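PDB 3NIV: glutathione S-transferase from Legionella pneumophila subsp. pneumophila str. Philadelphia 1, which probably catalyses the glutathione-dependent isomerisation of maleylacetoacetate to fumarylacetoacetate. Local coordinates for residues 59-64 against 73-78; 84-89 against 95-100; 105-110 against 140-145; 174-179 against 208-213. One frame throughout, in Å; residues are numbered along the deposited sequence.

Contact 1: residues 59-64 against 73-78; sequences LDINGQ and IDYLEE
Ile61 lays its CD1 methyl over one face of the Tyr75 ring, a CH-pi contact with CD1 3.9 Å from the ring centroid and 30° off the ring normal. The methyl sits above the hydroxyl half of the ring: its nearest atom is Tyr75 CZ, at 3.5 Å from Ile61 CD1. The other branch of the isoleucine, CG2, comes as close to Tyr75 OH. With CG anti to the backbone N (chi1 177°), Tyr75 extends from helix 69-79 to meet the isoleucine coming from the opposite direction. Beside this pair Leu59 CD2 touches Leu76 CD2 at 4.0 Å, while Leu76 also packs on Leu21 of helix 12-23. The strand, the hairpin that follows it and helix 69-79 form the closing beta-beta-alpha unit of the thioredoxin-like domain; strand 59-61 and helix 73-78 run 11.5 Å apart at 40°, a gap bridged by these side chains. Behind Ile61 the hairpin turns through a type I' turn from Ile61 to Gln64. Phe91 of the second subunit packs on Ile61. Just before the turn, Asp60 forms an Asx motif, its OD2 accepting Gly63 N at 3.2 Å through a nearly straight bond, somewhat out of the carboxylate plane.

Contact 2: residues 84-89 against 95-100; sequences PLLPKD and TLKSMA
Leu86 and Pro87 pack against Leu96 and Lys97 where the linker from the thioredoxin-like domain turns into helix 90-106, the first helix of the all-helical glutathione transferase C-terminal domain. The linker has no regular structure here and comes nearest the helix at Leu86, whose CA lies 7.5 Å from Leu96 CA. Just before it, Leu85 turns to the other domain: its backbone N is hydrogen-bonded to Glu77 OE2, and its side chain touches Ile73, both on helix 69-79. Leu86 then divides its two methyls between neighbouring helix residues. CD1 presses on Lys97 CD at 3.5 Å, the two side chains crossing at about a right angle, and CD2 reaches Leu96 CB at 3.9 Å. Bends at chi2, chi3 and chi4 carry the lysine's aliphatic chain across the leucine methyl and NZ on to Asp74 OD2, with which it forms a salt bridge. Pro87 brings CG and CD of its ring against Leu96 CD1. Pro87 CG to Leu96 CD1 is 3.3 Å, tighter than ordinary van der Waals contact; Phe160 lies against both residues. At the end of the linker Asp89 takes the N-cap position of helix 90-106, its OD2 accepting the backbone N of Met92. Further along the helix, Leu96 O receives two backbone donors, Met99 N at 2.9 Å and Ala100 N at 3.0 Å.

Contact 3: residues 105-110 against 140-145; sequences CDMHPL and TGFDAF
Gly141 O accepts the backbone N of Phe145 at 3.0 Å, a regular bond of helix 127-149, and the same glycine offers its CA to Met107 across the contact. Met107 is present as selenomethionine. Its selenium rests on bare backbone, with Met107 SE 3.3 Å from Gly141 CA; because Gly141 has no side chain, the two segments can approach until Met107 CA and Gly141 CA are 5.8 Å apart. Rotation about the CG-SE bond (chi3 54°) turns the terminal methyl over the ring of the next residue. Met107 CE stands above the centre of the Phe142 ring, 4.0 Å from the centroid and 13° off the ring normal, so the methyl faces the pi cloud almost squarely. SE lies obliquely to the same ring, 4.7 Å from its centroid, which makes this a Met-aromatic contact as well as a CH-pi one. Further packing surrounds the pair: Gln174 of helix 166-180 touches both Met107 and Phe142, and the ring of Tyr188 meets that of Phe142 at about 55°. On the side of the dimer, Asp106 OD2 is hydrogen-bonded to Gln68 NE2 of the second subunit, and Cys105 packs on Cys105 of that subunit, a residue seen in an interchain disulfide of this protein. Met107 lies in the break between helices 90-106 and 108-111, and its buried side chain packs on helix 127-149 in the core of the all-helical C-terminal domain of the glutathione transferase fold.

Contact 4: residues 174-179 against 208-213; sequences QVYNAH and APEAIS
Tyr176 on helix 166-180 looks across to the short, weakly bonded helical turn 209-212 near the C-terminal end of the modelled chain, with 9.1 Å between Tyr176 CA and Ala208 CA, so that side chains have to fill the gap. Chi1 of 174° swings the tyrosine ring away from its own backbone N and carries the hydroxyl to the other segment. Tyr176 OH donates to Glu210 OE2 at 2.7 Å, meeting the syn lone pair of that oxygen, on the side of the other carboxylate oxygen. OE2 lies in the plane of the ring, at its edge, although the ring and carboxylate planes are turned 43° apart. The second oxygen stays near: Glu210 OE1 is 3.5 Å from Tyr176 CE2. A bend at chi2 (57°) folds the glutamate, an exposed residue, back toward the tyrosine. Pro209 supplies the apolar part of the contact, its ring approaching the same end of the tyrosine obliquely. Pro209 CG is 3.5 Å from Tyr176 OH and 3.6 Å from Tyr176 CZ, so the phenol oxygen has a hydrocarbon neighbour besides its carboxylate acceptor. The proline is buried and also touches Tyr15 and Arg18 of helix 12-23; Asn177, next to the tyrosine, bonds through ND2 to Thr12 OG1. The C-terminal end of the modelled chain thus closes onto the first helix of the thioredoxin-like domain, whose start resembles the zeta-class motif and probably borders the glutathione site, as in relatives.

The four contacts follow one another along the chain, each closing before the next opens. Contact 1 belongs to the thioredoxin-like domain, and contact 2 lies where its last helix, 69-79, gives way to helix 90-106; their centres are 19 Å apart, yet they touch through side chains of helix 69-79. Contacts 2 and 3 share helix 90-106, with centres 17 Å apart. Contacts 3 and 4, with centres 18 Å apart, touch through Gln174, joining helices 127-149 and 166-180. Contacts 1 to 3 also touch the second subunit, whereas contact 4 does not: helix 90-106, shared by contacts 2 and 3, packs both inside the chain and against the second subunit.

Contact 1: residues 59-64 against 73-78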
loop_
_atom_site.group_PDB
_atom_site.type_symbol
_atom_site.label_atom_id
_atom_site.label_comp_id
_atom_site.label_asym_id
_atom_site.label_seq_id
_atom_site.Cartn_x
_atom_site.Cartn_y
_atom_site.Cartn_z
ATOM N N LEU A 59 -1.169 5.467 -15.673
ATOM C CA LEU A 59 -0.518 6.554 -16.366
ATOM C C LEU A 59 0.122 6.016 -17.641
ATOM O O LEU A 59 0.801 4.991 -17.614
ATOM C CB LEU A 59 0.543 7.132 -15.445
ATOM C CG LEU A 59 0.925 8.593 -15.555
ATOM C CD1 LEU A 59 -0.315 9.467 -15.522
ATOM C CD2 LEU A 59 1.860 8.913 -14.397
ATOM N N ASP A 60 -0.121 6.679 -18.764
ATOM C CA ASP A 60 0.583 6.320 -19.980
ATOM C C ASP A 60 1.681 7.321 -20.257
ATOM O O ASP A 60 1.421 8.510 -20.419
ATOM C CB ASP A 60 -0.344 6.233 -21.183
ATOM C CG ASP A 60 0.424 6.021 -22.479
ATOM O OD1 ASP A 60 0.436 4.880 -22.998
ATOM O OD2 ASP A 60 1.050 6.993 -22.961
ATOM N N ILE A 61 2.907 6.811 -20.316
ATOM C CA ILE A 61 4.105 7.609 -20.527
ATOM C C ILE A 61 4.736 7.208 -21.853
ATOM O O ILE A 61 5.545 6.280 -21.916
ATOM C CB ILE A 61 5.117 7.366 -19.404
ATOM C CG1 ILE A 61 4.432 7.495 -18.043
ATOM C CG2 ILE A 61 6.258 8.344 -19.507
ATOM C CD1 ILE A 61 5.136 6.748 -16.927
ATOM N N ASN A 62 4.352 7.908 -22.915
ATOM C CA ASN A 62 4.828 7.592 -24.249
ATOM C C ASN A 62 4.730 6.097 -24.540
ATOM O O ASN A 62 5.715 5.459 -24.920
ATOM C CB ASN A 62 6.263 8.077 -24.429
ATOM C CG ASN A 62 6.417 9.562 -24.153
ATOM O OD1 ASN A 62 5.465 10.338 -24.284
ATOM N ND2 ASN A 62 7.622 9.965 -23.764
ATOM N N GLY A 63 3.540 5.537 -24.354
ATOM C CA GLY A 63 3.314 4.140 -24.666
ATOM C C GLY A 63 3.489 3.250 -23.455
ATOM O O GLY A 63 2.880 2.181 -23.370
ATOM N N GLN A 64 4.316 3.692 -22.508
ATOM C CA GLN A 64 4.575 2.907 -21.300
ATOM C C GLN A 64 3.536 3.152 -20.200
ATOM O O GLN A 64 3.359 4.279 -19.737
ATOM C CB GLN A 64 5.986 3.166 -20.779
ATOM C CG GLN A 64 7.068 2.545 -21.649
ATOM C CD GLN A 64 8.405 2.453 -20.939
ATOM O OE1 GLN A 64 8.982 3.469 -20.527
ATOM N NE2 GLN A 64 8.905 1.228 -20.787
ATOM N N ILE A 73 2.351 8.077 -7.989
ATOM C CA ILE A 73 2.693 9.319 -7.320
ATOM C C ILE A 73 4.202 9.428 -7.096
ATOM O O ILE A 73 4.798 10.483 -7.321
ATOM C CB ILE A 73 1.891 9.467 -6.007
ATOM C CG1 ILE A 73 0.437 9.840 -6.335
ATOM C CG2 ILE A 73 2.531 10.490 -5.107
ATOM C CD1 ILE A 73 -0.547 9.566 -5.225
ATOM N N ASP A 74 4.814 8.325 -6.680
ATOM C CA ASP A 74 6.253 8.292 -6.444
ATOM C C ASP A 74 7.044 8.552 -7.726
ATOM O O ASP A 74 8.100 9.187 -7.699
ATOM C CB ASP A 74 6.660 6.959 -5.807
ATOM C CG ASP A 74 6.446 6.940 -4.292
ATOM O OD1 ASP A 74 6.223 8.017 -3.689
ATOM O OD2 ASP A 74 6.516 5.844 -3.695
ATOM N N TYR A 75 6.517 8.071 -8.848
ATOM C CA TYR A 75 7.093 8.357 -10.160
ATOM C C TYR A 75 7.069 9.863 -10.424
ATOM O O TYR A 75 8.097 10.470 -10.713
ATOM C CB TYR A 75 6.343 7.595 -11.265
ATOM C CG TYR A 75 6.826 7.896 -12.671
ATOM C CD1 TYR A 75 7.892 7.200 -13.227
ATOM C CD2 TYR A 75 6.206 8.869 -13.448
ATOM C CE1 TYR A 75 8.336 7.478 -14.516
ATOM C CE2 TYR A 75 6.644 9.151 -14.732
ATOM C CZ TYR A 75 7.707 8.453 -15.258
ATOM O OH TYR A 75 8.142 8.734 -16.533
ATOM N N LEU A 76 5.893 10.464 -10.314
ATOM C CA LEU A 76 5.772 11.899 -10.501
ATOM C C LEU A 76 6.782 12.603 -9.615
ATOM O O LEU A 76 7.577 13.410 -10.082
ATOM C CB LEU A 76 4.355 12.369 -10.177
ATOM C CG LEU A 76 3.275 11.692 -11.024
ATOM C CD1 LEU A 76 1.883 12.090 -10.573
ATOM C CD2 LEU A 76 3.473 11.998 -12.508
ATOM N N GLU A 77 6.751 12.269 -8.333
ATOM C CA GLU A 77 7.667 12.825 -7.350
ATOM C C GLU A 77 9.137 12.731 -7.786
ATOM O O GLU A 77 9.944 13.599 -7.462
ATOM C CB GLU A 77 7.473 12.096 -6.021
ATOM C CG GLU A 77 8.163 12.741 -4.840
ATOM C CD GLU A 77 7.478 14.025 -4.364
ATOM O OE1 GLU A 77 7.054 14.850 -5.205
ATOM O OE2 GLU A 77 7.392 14.210 -3.131
ATOM N N GLU A 78 9.474 11.685 -8.530
ATOM C CA GLU A 78 10.855 11.457 -8.944
ATOM C C GLU A 78 11.245 12.274 -10.178
ATOM O O GLU A 78 12.312 12.887 -10.211
ATOM C CB GLU A 78 11.109 9.954 -9.152
ATOM C CG GLU A 78 12.339 9.627 -9.982
ATOM C CD GLU A 78 13.246 8.623 -9.290
ATOM O OE1 GLU A 78 12.980 8.319 -8.110
ATOM O OE2 GLU A 78 14.229 8.158 -9.908
#

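Contact 2: residues 84-89 against 95-100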
loop_
_atom_site.group_PDB
_atom_site.type_symbol
_atom_site.label_atom_id
_atom_site.label_comp_id
_atom_site.label_asym_id
_atom_site.label_seq_id
_atom_site.Cartn_x
_atom_site.Cartn_y
_atom_site.Cartn_z
ATOM N N PRO A 84 7.704 19.330 -3.642
ATOM C CA PRO A 84 7.869 18.049 -2.955
ATOM C C PRO A 84 6.612 17.709 -2.168
ATOM O O PRO A 84 6.029 18.580 -1.514
ATOM C CB PRO A 84 9.011 18.335 -1.980
ATOM C CG PRO A 84 8.938 19.843 -1.768
ATOM C CD PRO A 84 8.666 20.333 -3.155
ATOM N N LEU A 85 6.199 16.450 -2.236
ATOM C CA LEU A 85 5.074 15.984 -1.437
ATOM C C LEU A 85 5.571 15.387 -0.130
ATOM O O LEU A 85 4.790 14.957 0.715
ATOM C CB LEU A 85 4.235 14.982 -2.223
ATOM C CG LEU A 85 3.629 15.568 -3.501
ATOM C CD1 LEU A 85 2.990 14.481 -4.352
ATOM C CD2 LEU A 85 2.631 16.659 -3.154
ATOM N N LEU A 86 6.887 15.392 0.040
ATOM C CA LEU A 86 7.494 14.852 1.245
ATOM C C LEU A 86 8.678 15.685 1.705
ATOM O O LEU A 86 9.408 16.237 0.882
ATOM C CB LEU A 86 7.947 13.414 0.991
ATOM C CG LEU A 86 6.805 12.406 0.912
ATOM C CD1 LEU A 86 7.218 11.189 0.107
ATOM C CD2 LEU A 86 6.343 12.013 2.309
ATOM N N PRO A 87 8.883 15.755 3.027
ATOM C CA PRO A 87 10.040 16.411 3.651
ATOM C C PRO A 87 11.366 15.764 3.221
ATOM O O PRO A 87 11.368 14.669 2.648
ATOM C CB PRO A 87 9.820 16.164 5.148
ATOM C CG PRO A 87 8.391 15.771 5.292
ATOM C CD PRO A 87 8.019 15.092 4.016
ATOM N N LYS A 88 12.482 16.430 3.500
ATOM C CA LYS A 88 13.791 15.849 3.200
ATOM C C LYS A 88 14.266 14.851 4.262
ATOM O O LYS A 88 14.814 13.801 3.930
ATOM C CB LYS A 88 14.838 16.941 2.974
ATOM C CG LYS A 88 14.825 17.546 1.569
ATOM C CD LYS A 88 15.826 18.686 1.465
ATOM C CE LYS A 88 15.516 19.600 0.290
ATOM N NZ LYS A 88 16.288 20.878 0.395
ATOM N N ASP A 89 14.046 15.175 5.532
ATOM C CA ASP A 89 14.438 14.288 6.626
ATOM C C ASP A 89 13.953 12.853 6.395
ATOM O O ASP A 89 12.749 12.579 6.403
ATOM C CB ASP A 89 13.914 14.827 7.960
ATOM C CG ASP A 89 14.176 13.880 9.119
ATOM O OD1 ASP A 89 15.306 13.349 9.209
ATOM O OD2 ASP A 89 13.260 13.674 9.949
ATOM N N THR A 95 7.827 8.586 7.850
ATOM C CA THR A 95 6.752 8.637 8.821
ATOM C C THR A 95 5.452 9.076 8.163
ATOM O O THR A 95 4.387 8.514 8.416
ATOM C CB THR A 95 7.103 9.608 9.941
ATOM O OG1 THR A 95 8.150 9.037 10.731
ATOM C CG2 THR A 95 5.885 9.879 10.822
ATOM N N LEU A 96 5.553 10.094 7.319
ATOM C CA LEU A 96 4.416 10.557 6.554
ATOM C C LEU A 96 3.936 9.477 5.577
ATOM O O LEU A 96 2.741 9.238 5.425
ATOM C CB LEU A 96 4.791 11.851 5.833
ATOM C CG LEU A 96 4.780 13.043 6.789
ATOM C CD1 LEU A 96 5.594 14.208 6.246
ATOM C CD2 LEU A 96 3.346 13.463 7.098
ATOM N N LYS A 97 4.886 8.818 4.933
ATOM C CA LYS A 97 4.599 7.718 4.017
ATOM C C LYS A 97 3.749 6.654 4.680
ATOM O O LYS A 97 2.750 6.196 4.123
ATOM C CB LYS A 97 5.902 7.077 3.571
ATOM C CG LYS A 97 5.990 6.818 2.088
ATOM C CD LYS A 97 6.704 7.962 1.373
ATOM C CE LYS A 97 7.581 7.435 0.239
ATOM N NZ LYS A 97 6.806 6.639 -0.762
ATOM N N SER A 98 4.147 6.257 5.879
ATOM C CA SER A 98 3.442 5.201 6.571
ATOM C C SER A 98 2.015 5.640 6.928
ATOM O O SER A 98 1.116 4.811 7.128
ATOM C CB SER A 98 4.203 4.776 7.815
ATOM O OG SER A 98 4.007 5.677 8.874
HETATM N N MSE A 99 1.802 6.942 7.011
HETATM C CA MSE A 99 0.471 7.432 7.323
HETATM C C MSE A 99 -0.398 7.354 6.086
HETATM O O MSE A 99 -1.558 7.001 6.162
HETATM C CB MSE A 99 0.544 8.848 7.871
HETATM C CG MSE A 99 1.122 8.872 9.266
HETATM SE SE MSE A 99 1.547 10.666 9.858
HETATM C CE MSE A 99 -0.279 11.416 9.862
ATOM N N ALA A 100 0.191 7.668 4.943
ATOM C CA ALA A 100 -0.477 7.475 3.676
ATOM C C ALA A 100 -0.790 5.988 3.456
ATOM O O ALA A 100 -1.795 5.649 2.850
ATOM C CB ALA A 100 0.371 8.014 2.556
#

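Contact 3: residues 105-110 against 140-145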
loop_
_atom_site.group_PDB
_atom_site.type_symbol
_atom_site.label_atom_id
_atom_site.label_comp_id
_atom_site.label_asym_id
_atom_site.label_seq_id
_atom_site.Cartn_x
_atom_site.Cartn_y
_atom_site.Cartn_z
ATOM N N CYS A 105 -3.453 1.115 2.608
ATOM C CA CYS A 105 -3.234 -0.316 2.864
ATOM C C CYS A 105 -4.172 -0.873 3.916
ATOM O O CYS A 105 -4.639 -2.001 3.801
ATOM C CB CYS A 105 -1.797 -0.590 3.321
ATOM S SG CYS A 105 -0.572 -0.616 2.001
ATOM N N ASP A 106 -4.426 -0.082 4.953
ATOM C CA ASP A 106 -5.189 -0.557 6.100
ATOM C C ASP A 106 -6.628 -0.091 6.075
ATOM O O ASP A 106 -7.370 -0.362 7.012
ATOM C CB ASP A 106 -4.552 -0.089 7.416
ATOM C CG ASP A 106 -3.137 -0.623 7.611
ATOM O OD1 ASP A 106 -2.676 -1.445 6.781
ATOM O OD2 ASP A 106 -2.489 -0.210 8.599
HETATM N N MSE A 107 -7.021 0.629 5.032
HETATM C CA MSE A 107 -8.388 1.155 4.981
HETATM C C MSE A 107 -9.043 0.952 3.617
HETATM O O MSE A 107 -10.001 0.185 3.484
HETATM C CB MSE A 107 -8.436 2.640 5.337
HETATM C CG MSE A 107 -7.851 3.029 6.698
HETATM SE SE MSE A 107 -8.168 4.964 7.104
HETATM C CE MSE A 107 -10.102 4.952 6.834
ATOM N N HIS A 108 -8.538 1.641 2.603
ATOM C CA HIS A 108 -9.185 1.579 1.308
ATOM C C HIS A 108 -9.392 0.159 0.770
ATOM O O HIS A 108 -10.487 -0.171 0.341
ATOM C CB HIS A 108 -8.490 2.450 0.270
ATOM C CG HIS A 108 -9.340 2.711 -0.934
ATOM N ND1 HIS A 108 -10.688 2.998 -0.840
ATOM C CD2 HIS A 108 -9.043 2.725 -2.257
ATOM C CE1 HIS A 108 -11.184 3.168 -2.053
ATOM N NE2 HIS A 108 -10.205 3.021 -2.929
ATOM N N PRO A 109 -8.344 -0.685 0.796
ATOM C CA PRO A 109 -8.507 -2.035 0.236
ATOM C C PRO A 109 -9.728 -2.771 0.776
ATOM O O PRO A 109 -10.424 -3.438 0.006
ATOM C CB PRO A 109 -7.228 -2.753 0.667
ATOM C CG PRO A 109 -6.224 -1.653 0.814
ATOM C CD PRO A 109 -6.969 -0.435 1.271
ATOM N N LEU A 110 -9.983 -2.649 2.076
ATOM C CA LEU A 110 -11.126 -3.320 2.707
ATOM C C LEU A 110 -12.503 -2.857 2.205
ATOM O O LEU A 110 -13.469 -3.616 2.270
ATOM C CB LEU A 110 -11.074 -3.150 4.227
ATOM C CG LEU A 110 -10.082 -3.960 5.056
ATOM C CD1 LEU A 110 -9.976 -5.370 4.488
ATOM C CD2 LEU A 110 -8.736 -3.292 5.083
ATOM N N THR A 140 -11.155 2.181 12.607
ATOM C CA THR A 140 -9.828 1.665 12.880
ATOM C C THR A 140 -8.755 2.518 12.219
ATOM O O THR A 140 -7.757 2.861 12.848
ATOM C CB THR A 140 -9.694 0.216 12.411
ATOM O OG1 THR A 140 -10.686 -0.575 13.072
ATOM C CG2 THR A 140 -8.324 -0.328 12.776
ATOM N N GLY A 141 -8.978 2.857 10.951
ATOM C CA GLY A 141 -8.053 3.663 10.177
ATOM C C GLY A 141 -7.937 5.107 10.625
ATOM O O GLY A 141 -6.848 5.675 10.654
ATOM N N PHE A 142 -9.055 5.719 10.983
ATOM C CA PHE A 142 -8.999 7.103 11.442
ATOM C C PHE A 142 -8.446 7.213 12.867
ATOM O O PHE A 142 -7.743 8.165 13.187
ATOM C CB PHE A 142 -10.355 7.787 11.291
ATOM C CG PHE A 142 -10.710 8.103 9.865
ATOM C CD1 PHE A 142 -9.733 8.481 8.964
ATOM C CD2 PHE A 142 -12.020 8.034 9.425
ATOM C CE1 PHE A 142 -10.060 8.782 7.636
ATOM C CE2 PHE A 142 -12.350 8.335 8.102
ATOM C CZ PHE A 142 -11.368 8.708 7.210
ATOM N N ASP A 143 -8.751 6.233 13.710
ATOM C CA ASP A 143 -8.149 6.178 15.031
ATOM C C ASP A 143 -6.636 6.233 14.859
ATOM O O ASP A 143 -5.962 7.091 15.433
ATOM C CB ASP A 143 -8.524 4.884 15.753
ATOM C CG ASP A 143 -9.940 4.901 16.305
ATOM O OD1 ASP A 143 -10.637 5.924 16.138
ATOM O OD2 ASP A 143 -10.357 3.884 16.912
ATOM N N ALA A 144 -6.100 5.314 14.060
ATOM C CA ALA A 144 -4.652 5.202 13.931
ATOM C C ALA A 144 -4.079 6.474 13.330
ATOM O O ALA A 144 -3.055 6.984 13.778
ATOM C CB ALA A 144 -4.275 3.989 13.098
ATOM N N PHE A 145 -4.755 6.998 12.319
ATOM C CA PHE A 145 -4.279 8.197 11.648
ATOM C C PHE A 145 -4.255 9.436 12.559
ATOM O O PHE A 145 -3.312 10.219 12.532
ATOM C CB PHE A 145 -5.141 8.458 10.421
ATOM C CG PHE A 145 -4.501 9.352 9.411
ATOM C CD1 PHE A 145 -4.505 10.727 9.581
ATOM C CD2 PHE A 145 -3.916 8.823 8.282
ATOM C CE1 PHE A 145 -3.920 11.556 8.640
ATOM C CE2 PHE A 145 -3.333 9.635 7.341
ATOM C CZ PHE A 145 -3.339 11.012 7.521
#

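Contact 4: residues 174-179 against 208-213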
loop_
_atom_site.group_PDB
_atom_site.type_symbol
_atom_site.label_atom_id
_atom_site.label_comp_id
_atom_site.label_asym_id
_atom_site.label_seq_id
_atom_site.Cartn_x
_atom_site.Cartn_y
_atom_site.Cartn_z
ATOM N N GLN A 174 -10.029 9.680 1.328
ATOM C CA GLN A 174 -10.575 8.779 2.339
ATOM C C GLN A 174 -11.730 9.395 3.143
ATOM O O GLN A 174 -12.699 8.719 3.464
ATOM C CB GLN A 174 -9.474 8.307 3.291
ATOM C CG GLN A 174 -9.889 7.139 4.174
ATOM C CD GLN A 174 -10.378 5.932 3.374
ATOM O OE1 GLN A 174 -11.495 5.475 3.567
ATOM N NE2 GLN A 174 -9.538 5.420 2.470
ATOM N N VAL A 175 -11.606 10.678 3.473
ATOM C CA VAL A 175 -12.605 11.379 4.261
ATOM C C VAL A 175 -13.860 11.598 3.408
ATOM O O VAL A 175 -14.981 11.502 3.892
ATOM C CB VAL A 175 -12.047 12.719 4.776
ATOM C CG1 VAL A 175 -13.145 13.575 5.414
ATOM C CG2 VAL A 175 -10.919 12.464 5.765
ATOM N N TYR A 176 -13.652 11.873 2.130
ATOM C CA TYR A 176 -14.734 11.935 1.166
ATOM C C TYR A 176 -15.588 10.654 1.212
ATOM O O TYR A 176 -16.814 10.719 1.340
ATOM C CB TYR A 176 -14.138 12.152 -0.221
ATOM C CG TYR A 176 -15.120 12.111 -1.370
ATOM C CD1 TYR A 176 -15.427 10.913 -1.997
ATOM C CD2 TYR A 176 -15.704 13.272 -1.856
ATOM C CE1 TYR A 176 -16.303 10.867 -3.049
ATOM C CE2 TYR A 176 -16.586 13.230 -2.917
ATOM C CZ TYR A 176 -16.876 12.024 -3.508
ATOM O OH TYR A 176 -17.745 11.955 -4.569
ATOM N N ASN A 177 -14.935 9.497 1.119
ATOM C CA ASN A 177 -15.614 8.208 1.241
ATOM C C ASN A 177 -16.429 8.070 2.516
ATOM O O ASN A 177 -17.527 7.514 2.512
ATOM C CB ASN A 177 -14.594 7.073 1.194
ATOM C CG ASN A 177 -14.173 6.736 -0.211
ATOM O OD1 ASN A 177 -14.756 7.227 -1.174
ATOM N ND2 ASN A 177 -13.154 5.892 -0.343
ATOM N N ALA A 178 -15.869 8.565 3.615
ATOM C CA ALA A 178 -16.495 8.446 4.924
ATOM C C ALA A 178 -17.841 9.195 4.999
ATOM O O ALA A 178 -18.838 8.657 5.491
ATOM C CB ALA A 178 -15.542 8.929 6.000
ATOM N N HIS A 179 -17.866 10.430 4.510
ATOM C CA HIS A 179 -19.098 11.202 4.519
ATOM C C HIS A 179 -20.104 10.537 3.594
ATOM O O HIS A 179 -21.262 10.347 3.946
ATOM C CB HIS A 179 -18.842 12.653 4.094
ATOM C CG HIS A 179 -17.989 13.421 5.058
ATOM N ND1 HIS A 179 -18.340 13.606 6.380
ATOM C CD2 HIS A 179 -16.806 14.060 4.892
ATOM C CE1 HIS A 179 -17.409 14.321 6.986
ATOM N NE2 HIS A 179 -16.465 14.604 6.107
ATOM N N ALA A 208 -11.726 16.922 -7.193
ATOM C CA ALA A 208 -12.891 16.245 -6.628
ATOM C C ALA A 208 -13.670 15.572 -7.735
ATOM O O ALA A 208 -13.671 16.053 -8.863
ATOM C CB ALA A 208 -13.782 17.241 -5.894
ATOM N N PRO A 209 -14.325 14.449 -7.418
ATOM C CA PRO A 209 -15.139 13.724 -8.398
ATOM C C PRO A 209 -16.236 14.602 -8.994
ATOM O O PRO A 209 -16.539 14.474 -10.178
ATOM C CB PRO A 209 -15.751 12.588 -7.571
ATOM C CG PRO A 209 -14.786 12.377 -6.462
ATOM C CD PRO A 209 -14.268 13.745 -6.125
ATOM N N GLU A 210 -16.806 15.490 -8.182
ATOM C CA GLU A 210 -17.877 16.374 -8.631
ATOM C C GLU A 210 -17.357 17.331 -9.688
ATOM O O GLU A 210 -18.076 17.696 -10.616
ATOM C CB GLU A 210 -18.463 17.159 -7.454
ATOM C CG GLU A 210 -19.267 16.308 -6.478
ATOM C CD GLU A 210 -18.457 15.151 -5.903
ATOM O OE1 GLU A 210 -17.237 15.340 -5.647
ATOM O OE2 GLU A 210 -19.044 14.058 -5.703
ATOM N N ALA A 211 -16.102 17.736 -9.549
ATOM C CA ALA A 211 -15.500 18.633 -10.519
ATOM C C ALA A 211 -15.437 17.983 -11.902
ATOM O O ALA A 211 -15.487 18.670 -12.927
ATOM C CB ALA A 211 -14.114 19.042 -10.063
ATOM N N ILE A 212 -15.343 16.657 -11.923
ATOM C CA ILE A 212 -15.199 15.908 -13.166
ATOM C C ILE A 212 -16.439 16.018 -14.051
ATOM O O ILE A 212 -16.330 16.233 -15.257
ATOM C CB ILE A 212 -14.865 14.410 -12.895
ATOM C CG1 ILE A 212 -13.371 14.220 -12.589
ATOM C CG2 ILE A 212 -15.227 13.559 -14.092
ATOM C CD1 ILE A 212 -12.764 15.296 -11.699
ATOM N N SER A 213 -17.615 15.866 -13.450
ATOM C CA SER A 213 -18.880 16.066 -14.171
ATOM C C SER A 213 -19.419 17.492 -14.000
ATOM O O SER A 213 -19.977 18.076 -14.936
ATOM C CB SER A 213 -19.932 15.042 -13.728
ATOM O OG SER A 213 -19.803 14.726 -12.346
#